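Local coordinates for uncharacterized protein (Borrelia turicatae, PDB 5VJ4), which is of unknown function but is probably a surface lipoprotein of a relapsing fever spirochete that binds lipid, with a mainly helical fold, at residues A[151-154]-A[155-159]. Residues are numbered along the deposited sequence; the frame is centred on the assembly and turned at random.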
ATOM      1  N   LYS A 151     -22.415  19.493  -8.211  1.00 66.87           N
ATOM      2  CA  LYS A 151     -21.116  18.829  -8.255  1.00 55.50           C
ATOM      3  C   LYS A 151     -20.757  18.067  -7.008  1.00 58.28           C
ATOM      4  O   LYS A 151     -19.964  17.141  -7.077  1.00 67.36           O
ATOM      5  CB  LYS A 151     -20.024  19.840  -8.540  1.00 58.87           C
ATOM      6  CG  LYS A 151     -20.214  20.554  -9.877  1.00 74.47           C
ATOM      7  CD  LYS A 151     -20.182  19.612 -11.078  1.00 69.53           C
ATOM      8  CE  LYS A 151     -19.659  20.344 -12.308  1.00100.19           C
ATOM      9  NZ  LYS A 151     -19.665  19.503 -13.536  1.00103.29           N
ATOM     10  N   ILE A 152     -21.314  18.451  -5.861  1.00 56.53           N
ATOM     11  CA  ILE A 152     -21.037  17.700  -4.651  1.00 44.00           C
ATOM     12  C   ILE A 152     -22.166  16.760  -4.293  1.00 52.51           C
ATOM     13  O   ILE A 152     -21.959  15.539  -4.172  1.00 59.68           O
ATOM     14  CB  ILE A 152     -20.669  18.595  -3.467  1.00 50.53           C
ATOM     15  CG1 ILE A 152     -19.544  19.557  -3.847  1.00 50.31           C
ATOM     16  CG2 ILE A 152     -20.286  17.752  -2.255  1.00 49.97           C
ATOM     17  CD1 ILE A 152     -18.323  18.872  -4.413  1.00 64.02           C
ATOM     18  N   ILE A 153     -23.363  17.309  -4.167  1.00 45.95           N
ATOM     19  CA  ILE A 153     -24.434  16.535  -3.554  1.00 57.42           C
ATOM     20  C   ILE A 153     -25.020  15.480  -4.508  1.00 64.64           C
ATOM     21  O   ILE A 153     -25.080  14.303  -4.164  1.00 66.34           O
ATOM     22  CB  ILE A 153     -25.504  17.440  -2.916  1.00 56.43           C
ATOM     23  CG1 ILE A 153     -24.816  18.458  -2.001  1.00 61.39           C
ATOM     24  CG2 ILE A 153     -26.531  16.586  -2.197  1.00 44.65           C
ATOM     25  CD1 ILE A 153     -25.626  18.980  -0.855  1.00 65.70           C
ATOM     26  N   LYS A 154     -25.410  15.897  -5.709  1.00 66.17           N
ATOM     27  CA  LYS A 154     -25.988  14.967  -6.695  1.00 69.02           C
ATOM     28  C   LYS A 154     -25.104  13.739  -6.954  1.00 71.02           C
ATOM     29  O   LYS A 154     -25.600  12.607  -6.785  1.00 74.55           O
ATOM     30  CB  LYS A 154     -26.393  15.678  -7.992  1.00 78.03           C
ATOM     31  CG  LYS A 154     -27.771  16.340  -7.963  1.00 94.89           C
ATOM     32  CD  LYS A 154     -28.072  17.006  -9.307  1.00138.05           C
ATOM     33  CE  LYS A 154     -29.477  17.595  -9.389  1.00130.79           C
ATOM     34  NZ  LYS A 154     -29.586  18.507 -10.562  1.00120.30           N
ATOM     35  N   PRO A 155     -23.798  13.940  -7.287  1.00 55.04           N
ATOM     36  CA  PRO A 155     -22.920  12.763  -7.484  1.00 56.60           C
ATOM     37  C   PRO A 155     -22.824  11.879  -6.258  1.00 62.03           C
ATOM     38  O   PRO A 155     -22.949  10.649  -6.383  1.00 65.99           O
ATOM     39  CB  PRO A 155     -21.556  13.369  -7.795  1.00 44.10           C
ATOM     40  CG  PRO A 155     -21.877  14.715  -8.334  1.00 55.33           C
ATOM     41  CD  PRO A 155     -23.042  15.183  -7.506  1.00 58.87           C
ATOM     42  N   THR A 156     -22.655  12.487  -5.083  1.00 54.26           N
ATOM     43  CA  THR A 156     -22.532  11.686  -3.869  1.00 49.50           C
ATOM     44  C   THR A 156     -23.794  10.886  -3.625  1.00 57.67           C
ATOM     45  O   THR A 156     -23.740   9.691  -3.267  1.00 51.71           O
ATOM     46  CB  THR A 156     -22.162  12.535  -2.659  1.00 48.31           C
ATOM     47  OG1 THR A 156     -20.897  13.161  -2.910  1.00 58.63           O
ATOM     48  CG2 THR A 156     -21.999  11.667  -1.456  1.00 49.00           C
ATOM     49  N   VAL A 157     -24.937  11.533  -3.839  1.00 61.13           N
ATOM     50  CA  VAL A 157     -26.210  10.904  -3.501  1.00 62.64           C
ATOM     51  C   VAL A 157     -26.458   9.728  -4.424  1.00 56.88           C
ATOM     52  O   VAL A 157     -26.881   8.657  -3.968  1.00 56.90           O
ATOM     53  CB  VAL A 157     -27.378  11.906  -3.479  1.00 71.53           C
ATOM     54  CG1 VAL A 157     -28.693  11.171  -3.282  1.00 48.86           C
ATOM     55  CG2 VAL A 157     -27.191  12.903  -2.333  1.00 73.52           C
ATOM     56  N   SER A 158     -26.158   9.922  -5.707  1.00 64.27           N
ATOM     57  CA  SER A 158     -26.190   8.822  -6.665  1.00 59.70           C
ATOM     58  C   SER A 158     -25.284   7.661  -6.181  1.00 71.43           C
ATOM     59  O   SER A 158     -25.712   6.488  -6.068  1.00 62.96           O
ATOM     60  CB  SER A 158     -25.805   9.327  -8.054  1.00 44.68           C
ATOM     61  OG  SER A 158     -25.123   8.307  -8.750  1.00111.18           O
ATOM     62  N   LEU A 159     -24.044   7.998  -5.851  1.00 59.89           N
ATOM     63  CA  LEU A 159     -23.150   6.997  -5.298  1.00 60.97           C
ATOM     64  C   LEU A 159     -23.741   6.242  -4.102  1.00 59.88           C
ATOM     65  O   LEU A 159     -23.593   5.021  -3.997  1.00 61.21           O
ATOM     66  CB  LEU A 159     -21.813   7.614  -4.909  1.00 54.89           C
ATOM     67  CG  LEU A 159     -20.782   6.594  -4.437  1.00 52.46           C
ATOM     68  CD1 LEU A 159     -20.613   5.489  -5.489  1.00 60.53           C
ATOM     69  CD2 LEU A 159     -19.474   7.297  -4.171  1.00 47.34           C
TER
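Lys-151 O faces the ring of Pro-155 at a proline kink inside helix 145-171. The ring N of Pro-155, a tertiary amide, carries no hydrogen, so the usual i to i+4 bond is missing here; instead Lys-151 O lies 3.3 Å from Pro-155 CG. A wider, pi-type turn is present at 151-153. Ile-152 O, one residue on, takes two donors from Thr-156, the amide N at 3.3 Å and OG1 at 2.9 Å, which arrive from opposite faces of the carbonyl plane. With chi1 at -61°, Thr-156 places OG1 beside its own backbone N, and this lets the hydroxyl fold back on the preceding turn. Regular bonding is in place at Ile-153, whose O receives Val-157 N at 2.8 Å; the two side chains lie side by side, pointing the same way, with Ile-153 CG2 3.7 Å from Val-157 CG2. The helix face bearing Ile-152 and Thr-156 is buried against Phe-210 of helix 207-214 and Ile-127 of helix 118-128, so the kink sits within a helical bundle. Lys-154 extends its chain on an exposed side, its CB 3.4 Å from Pro-155 CD, while Ser-158 N meets Lys-154 O at 2.9 Å with a nearly straight N-H...O angle of 173°.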